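Concanavalin A-like lectin protein kinase family protein (PDB 6CTH) probably acts as a plant receptor-like protein kinase, transferring phosphate from ATP to proteins, and here holds an indolinone inhibitor and magnesium. Local coordinates at residues Ser61-Val75 and Asn154-Val166. Numbering follows the deposited sequence. Where two conformers were deposited one is given.
With MG (magnesium ion), chain C.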
loop_
_atom_site.group_PDB
_atom_site.type_symbol
_atom_site.label_atom_id
_atom_site.label_comp_id
_atom_site.label_asym_id
_atom_site.label_seq_id
_atom_site.Cartn_x
_atom_site.Cartn_y
_atom_site.Cartn_z
ATOM N N SER A 61 -11.925 10.864 7.950
ATOM C CA SER A 61 -10.538 10.531 8.168
ATOM C C SER A 61 -9.687 10.870 6.934
ATOM O O SER A 61 -8.611 11.460 7.081
ATOM C CB SER A 61 -10.373 9.043 8.553
ATOM O OG SER A 61 -8.984 8.721 8.581
ATOM N N GLU A 62 -10.121 10.489 5.740
ATOM C CA GLU A 62 -9.324 10.763 4.561
ATOM C C GLU A 62 -9.109 12.264 4.404
ATOM O O GLU A 62 -7.956 12.697 4.241
ATOM C CB GLU A 62 -9.907 10.149 3.302
ATOM C CG GLU A 62 -9.259 10.560 1.960
ATOM C CD GLU A 62 -8.305 9.543 1.348
ATOM O OE1 GLU A 62 -8.095 8.465 1.905
ATOM O OE2 GLU A 62 -7.783 9.808 0.245
ATOM N N VAL A 63 -10.182 13.064 4.456
ATOM C CA VAL A 63 -10.018 14.526 4.255
ATOM C C VAL A 63 -9.093 15.155 5.283
ATOM O O VAL A 63 -8.229 16.004 4.933
ATOM C CB VAL A 63 -11.361 15.262 4.246
ATOM C CG1 VAL A 63 -11.156 16.777 4.208
ATOM C CG2 VAL A 63 -12.128 14.818 3.043
ATOM N N LYS A 64 -9.283 14.757 6.540
ATOM C CA LYS A 64 -8.522 15.301 7.669
ATOM C C LYS A 64 -7.041 15.037 7.497
ATOM O O LYS A 64 -6.218 15.945 7.641
ATOM C CB LYS A 64 -8.984 14.658 8.978
ATOM C CG LYS A 64 -8.324 15.270 10.217
ATOM C CD LYS A 64 -8.449 14.337 11.409
ATOM C CE LYS A 64 -7.833 14.989 12.631
ATOM N NZ LYS A 64 -8.050 14.158 13.838
ATOM N N ILE A 65 -6.716 13.774 7.215
ATOM C CA ILE A 65 -5.341 13.327 7.186
ATOM C C ILE A 65 -4.660 13.793 5.885
ATOM O O ILE A 65 -3.546 14.308 5.900
ATOM C CB ILE A 65 -5.266 11.792 7.306
ATOM C CG1 ILE A 65 -5.893 11.260 8.612
ATOM C CG2 ILE A 65 -3.828 11.303 7.171
ATOM C CD1 ILE A 65 -5.243 11.809 9.841
ATOM N N ILE A 66 -5.284 13.513 4.749
ATOM C CA ILE A 66 -4.609 13.750 3.459
ATOM C C ILE A 66 -4.302 15.233 3.213
ATOM O O ILE A 66 -3.298 15.560 2.539
ATOM C CB ILE A 66 -5.357 13.062 2.293
ATOM C CG1 ILE A 66 -4.412 12.795 1.133
ATOM C CG2 ILE A 66 -6.550 13.911 1.845
ATOM C CD1 ILE A 66 -5.048 12.017 -0.009
ATOM N N SER A 67 -5.120 16.108 3.824
ATOM C CA SER A 67 -4.932 17.568 3.817
ATOM C C SER A 67 -3.611 17.992 4.461
ATOM O O SER A 67 -3.043 19.027 4.099
ATOM C CB SER A 67 -6.117 18.303 4.504
ATOM O OG SER A 67 -6.011 18.317 5.941
ATOM N N ARG A 68 -3.129 17.194 5.411
ATOM C CA ARG A 68 -1.878 17.446 6.114
ATOM C C ARG A 68 -0.619 16.866 5.479
ATOM O O ARG A 68 0.443 16.963 6.104
ATOM C CB ARG A 68 -1.928 16.852 7.525
ATOM C CG ARG A 68 -2.996 17.478 8.348
ATOM C CD ARG A 68 -3.148 16.765 9.631
ATOM N NE ARG A 68 -4.306 17.333 10.303
ATOM C CZ ARG A 68 -4.313 17.917 11.491
ATOM N NH1 ARG A 68 -3.233 17.982 12.228
ATOM N NH2 ARG A 68 -5.481 18.341 11.975
ATOM N N LEU A 69 -0.742 16.208 4.322
ATOM C CA LEU A 69 0.345 15.485 3.714
ATOM C C LEU A 69 0.685 15.983 2.319
ATOM O O LEU A 69 -0.198 16.168 1.505
ATOM C CB LEU A 69 -0.050 14.009 3.589
ATOM C CG LEU A 69 -0.514 13.299 4.862
ATOM C CD1 LEU A 69 -1.003 11.892 4.517
ATOM C CD2 LEU A 69 0.636 13.244 5.835
ATOM N N ARG A 70 1.970 16.197 2.061
ATOM C CA ARG A 70 2.455 16.528 0.729
ATOM C C ARG A 70 3.777 15.782 0.564
ATOM O O ARG A 70 4.728 16.086 1.271
ATOM C CB ARG A 70 2.648 18.028 0.566
ATOM C CG ARG A 70 1.378 18.822 0.793
ATOM C CD ARG A 70 0.423 18.676 -0.373
ATOM N NE ARG A 70 -0.628 19.686 -0.321
ATOM C CZ ARG A 70 -1.683 19.616 0.480
ATOM N NH1 ARG A 70 -1.838 18.582 1.292
ATOM N NH2 ARG A 70 -2.588 20.580 0.466
ATOM N N HIS A 71 3.863 14.851 -0.380
ATOM C CA HIS A 71 5.104 14.089 -0.537
ATOM C C HIS A 71 5.063 13.458 -1.917
ATOM O O HIS A 71 3.978 13.025 -2.379
ATOM C CB HIS A 71 5.305 13.048 0.600
ATOM C CG HIS A 71 6.640 12.391 0.637
ATOM N ND1 HIS A 71 6.980 11.314 -0.155
ATOM C CD2 HIS A 71 7.727 12.636 1.409
ATOM C CE1 HIS A 71 8.222 10.929 0.128
ATOM N NE2 HIS A 71 8.682 11.690 1.105
ATOM N N LYS A 72 6.231 13.313 -2.538
ATOM C CA LYS A 72 6.307 12.696 -3.869
ATOM C C LYS A 72 5.761 11.255 -3.881
ATOM O O LYS A 72 5.299 10.783 -4.900
ATOM C CB LYS A 72 7.701 12.706 -4.484
ATOM C CG LYS A 72 8.677 11.802 -3.827
ATOM C CD LYS A 72 10.136 12.053 -4.231
ATOM C CE LYS A 72 11.052 11.308 -3.279
ATOM N NZ LYS A 72 11.048 9.821 -3.371
ATOM N N ASN A 73 5.819 10.583 -2.763
ATOM C CA ASN A 73 5.357 9.180 -2.705
ATOM C C ASN A 73 4.020 9.046 -1.968
ATOM O O ASN A 73 3.693 7.952 -1.517
ATOM C CB ASN A 73 6.421 8.305 -2.128
ATOM C CG ASN A 73 7.719 8.359 -2.940
ATOM O OD1 ASN A 73 8.762 8.762 -2.425
ATOM N ND2 ASN A 73 7.639 8.019 -4.222
ATOM N N LEU A 74 3.248 10.126 -1.885
ATOM C CA LEU A 74 1.888 10.075 -1.376
ATOM C C LEU A 74 0.876 10.602 -2.369
ATOM O O LEU A 74 1.111 11.642 -3.022
ATOM C CB LEU A 74 1.751 10.818 -0.064
ATOM C CG LEU A 74 2.517 10.272 1.125
ATOM C CD1 LEU A 74 2.318 11.193 2.304
ATOM C CD2 LEU A 74 1.987 8.895 1.493
ATOM N N VAL A 75 -0.298 9.946 -2.451
ATOM C CA VAL A 75 -1.354 10.453 -3.292
ATOM C C VAL A 75 -1.891 11.773 -2.745
ATOM O O VAL A 75 -2.078 11.901 -1.528
ATOM C CB VAL A 75 -2.513 9.415 -3.330
ATOM C CG1 VAL A 75 -3.737 9.992 -4.005
ATOM C CG2 VAL A 75 -2.030 8.159 -4.008
ATOM N N ASN A 154 6.771 5.421 -10.773
ATOM C CA ASN A 154 7.035 5.877 -9.411
ATOM C C ASN A 154 5.779 5.575 -8.587
ATOM O O ASN A 154 4.652 5.679 -9.106
ATOM C CB ASN A 154 7.360 7.367 -9.346
ATOM C CG ASN A 154 8.641 7.747 -10.139
ATOM O OD1 ASN A 154 9.704 7.191 -9.927
ATOM N ND2 ASN A 154 8.498 8.688 -11.074
ATOM N N ALA A 155 5.974 5.187 -7.332
ATOM C CA ALA A 155 4.868 4.745 -6.458
ATOM C C ALA A 155 4.347 5.832 -5.530
ATOM O O ALA A 155 5.158 6.642 -5.016
ATOM C CB ALA A 155 5.310 3.560 -5.662
ATOM N N LYS A 156 3.025 5.915 -5.355
ATOM C CA LYS A 156 2.378 6.810 -4.411
ATOM C C LYS A 156 1.418 6.037 -3.531
ATOM O O LYS A 156 0.512 5.393 -4.041
ATOM C CB LYS A 156 1.626 7.932 -5.125
ATOM C CG LYS A 156 2.529 9.002 -5.741
ATOM C CD LYS A 156 1.773 10.099 -6.492
ATOM C CE LYS A 156 2.686 11.264 -6.860
ATOM N NZ LYS A 156 2.708 12.316 -5.788
ATOM N N LEU A 157 1.595 6.115 -2.220
ATOM C CA LEU A 157 0.739 5.453 -1.272
ATOM C C LEU A 157 -0.478 6.314 -1.030
ATOM O O LEU A 157 -0.404 7.534 -0.904
ATOM C CB LEU A 157 1.509 5.180 0.005
ATOM C CG LEU A 157 0.731 4.638 1.175
ATOM C CD1 LEU A 157 0.270 3.214 0.877
ATOM C CD2 LEU A 157 1.586 4.629 2.427
ATOM N N GLY A 158 -1.647 5.690 -1.046
ATOM C CA GLY A 158 -2.880 6.359 -0.720
ATOM C C GLY A 158 -3.742 5.561 0.222
ATOM O O GLY A 158 -3.281 4.599 0.834
ATOM N N ASP A 159 -5.023 5.929 0.221
ATOM C CA ASP A 159 -6.063 5.419 1.129
ATOM C C ASP A 159 -5.786 5.680 2.591
ATOM O O ASP A 159 -5.245 4.808 3.304
ATOM C CB ASP A 159 -6.255 3.872 0.959
ATOM C CG ASP A 159 -7.387 3.309 1.829
ATOM O OD1 ASP A 159 -8.286 4.063 2.237
ATOM O OD2 ASP A 159 -7.296 2.088 2.114
ATOM N N PHE A 160 -6.250 6.822 3.059
ATOM C CA PHE A 160 -6.125 7.245 4.450
ATOM C C PHE A 160 -7.413 7.085 5.255
ATOM O O PHE A 160 -7.574 7.691 6.306
ATOM C CB PHE A 160 -5.579 8.678 4.491
ATOM C CG PHE A 160 -4.264 8.758 3.784
ATOM C CD1 PHE A 160 -3.124 8.427 4.413
ATOM C CD2 PHE A 160 -4.230 9.167 2.441
ATOM C CE1 PHE A 160 -1.891 8.433 3.756
ATOM C CE2 PHE A 160 -2.996 9.217 1.780
ATOM C CZ PHE A 160 -1.866 8.783 2.415
ATOM N N GLY A 161 -8.293 6.190 4.832
ATOM C CA GLY A 161 -9.580 6.058 5.521
ATOM C C GLY A 161 -9.516 5.476 6.917
ATOM O O GLY A 161 -10.374 5.792 7.731
ATOM N N LEU A 162 -8.486 4.674 7.190
ATOM C CA LEU A 162 -8.184 4.132 8.515
ATOM C C LEU A 162 -7.020 4.855 9.219
ATOM O O LEU A 162 -6.648 4.494 10.347
ATOM C CB LEU A 162 -7.873 2.634 8.416
ATOM C CG LEU A 162 -9.037 1.722 8.083
ATOM C CD1 LEU A 162 -8.552 0.297 8.011
ATOM C CD2 LEU A 162 -10.108 1.903 9.146
ATOM N N ALA A 163 -6.425 5.858 8.561
ATOM C CA ALA A 163 -5.229 6.498 9.091
ATOM C C ALA A 163 -5.551 7.350 10.309
ATOM O O ALA A 163 -6.652 7.910 10.408
ATOM C CB ALA A 163 -4.577 7.356 8.006
ATOM N N ARG A 164 -4.602 7.445 11.227
ATOM C CA ARG A 164 -4.814 8.229 12.422
ATOM C C ARG A 164 -3.617 9.072 12.822
ATOM O O ARG A 164 -2.478 8.668 12.641
ATOM C CB ARG A 164 -5.159 7.305 13.592
ATOM C CG ARG A 164 -6.402 6.464 13.386
ATOM C CD ARG A 164 -7.655 7.313 13.470
ATOM N NE ARG A 164 -8.862 6.507 13.348
ATOM C CZ ARG A 164 -9.461 6.232 12.198
ATOM N NH1 ARG A 164 -8.973 6.697 11.063
ATOM N NH2 ARG A 164 -10.554 5.489 12.185
ATOM N N LEU A 165 -3.893 10.256 13.350
ATOM C CA LEU A 165 -2.845 11.106 13.908
ATOM C C LEU A 165 -2.507 10.711 15.321
ATOM O O LEU A 165 -3.402 10.395 16.093
ATOM C CB LEU A 165 -3.333 12.562 13.941
ATOM C CG LEU A 165 -3.418 13.235 12.596
ATOM C CD1 LEU A 165 -4.126 14.574 12.750
ATOM C CD2 LEU A 165 -2.042 13.483 11.992
ATOM N N VAL A 166 -1.235 10.711 15.680
ATOM C CA VAL A 166 -0.834 10.414 17.052
ATOM C C VAL A 166 -0.624 11.752 17.795
ATOM O O VAL A 166 0.417 12.383 17.636
ATOM C CB VAL A 166 0.437 9.543 17.066
ATOM C CG1 VAL A 166 0.828 9.100 18.472
ATOM C CG2 VAL A 166 0.250 8.335 16.168
HETATM MG MG MG C . -8.471 0.806 3.353
HETATM O O HOH W 1 -6.164 8.010 -1.408
HETATM O O HOH W 2 -6.860 11.123 13.511
HETATM O O HOH W 3 -10.159 2.213 3.164
HETATM O O HOH W 4 -8.817 -0.147 1.604
HETATM O O HOH W 5 -9.782 -0.399 4.434
HETATM O O HOH W 6 -8.055 2.026 5.019
#
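F160 O is gripped twice: S61 OG donates to it in the carbonyl plane (2.9 Å), and A163 N closes the turn onto it from within its own segment. The next residue of the helix brings E62 OE1 to the F160 N-H (F160 N to E62 OE1 2.7 Å), met on the syn side but 30° out of the carboxylate plane. E62 OE2 binds Y91 and a water that also receives D159 N, so this glutamate holds F160 N directly and D159 N through water, within the kinase DFG motif (D159-F160-G161). The F160 ring enters between helix 54-66 and the loop beyond it. L69 CD1 makes a CH-pi contact over one face of the F160 ring, 4.0 Å from its centroid, while L74 CD2 meets the edge in plane. I66 CD1 packs beside F160 CD2 (3.8 Å), and H139 also meets the ring. Further on, I65 CD1 touches L165 CG.

At the other end L74 bridges L157: L157 N bonds N73 O, and V75 N bonds L157 O. N73 ND2 reaches A155 O (2.9 Å) nearly straight, at 164°. The K156 chain bends at its end (chi4 -91°), bringing K156 NZ above the carbonyl planes to bond K72 O (3.1 Å) and L74 O (3.3 Å).

I66, F160 and H139 thus pack in a row, as three members of the kinase regulatory spine do, consistent with a DFG-in arrangement in which D159 OD2 binds magnesium (2.1 Å) alongside D141.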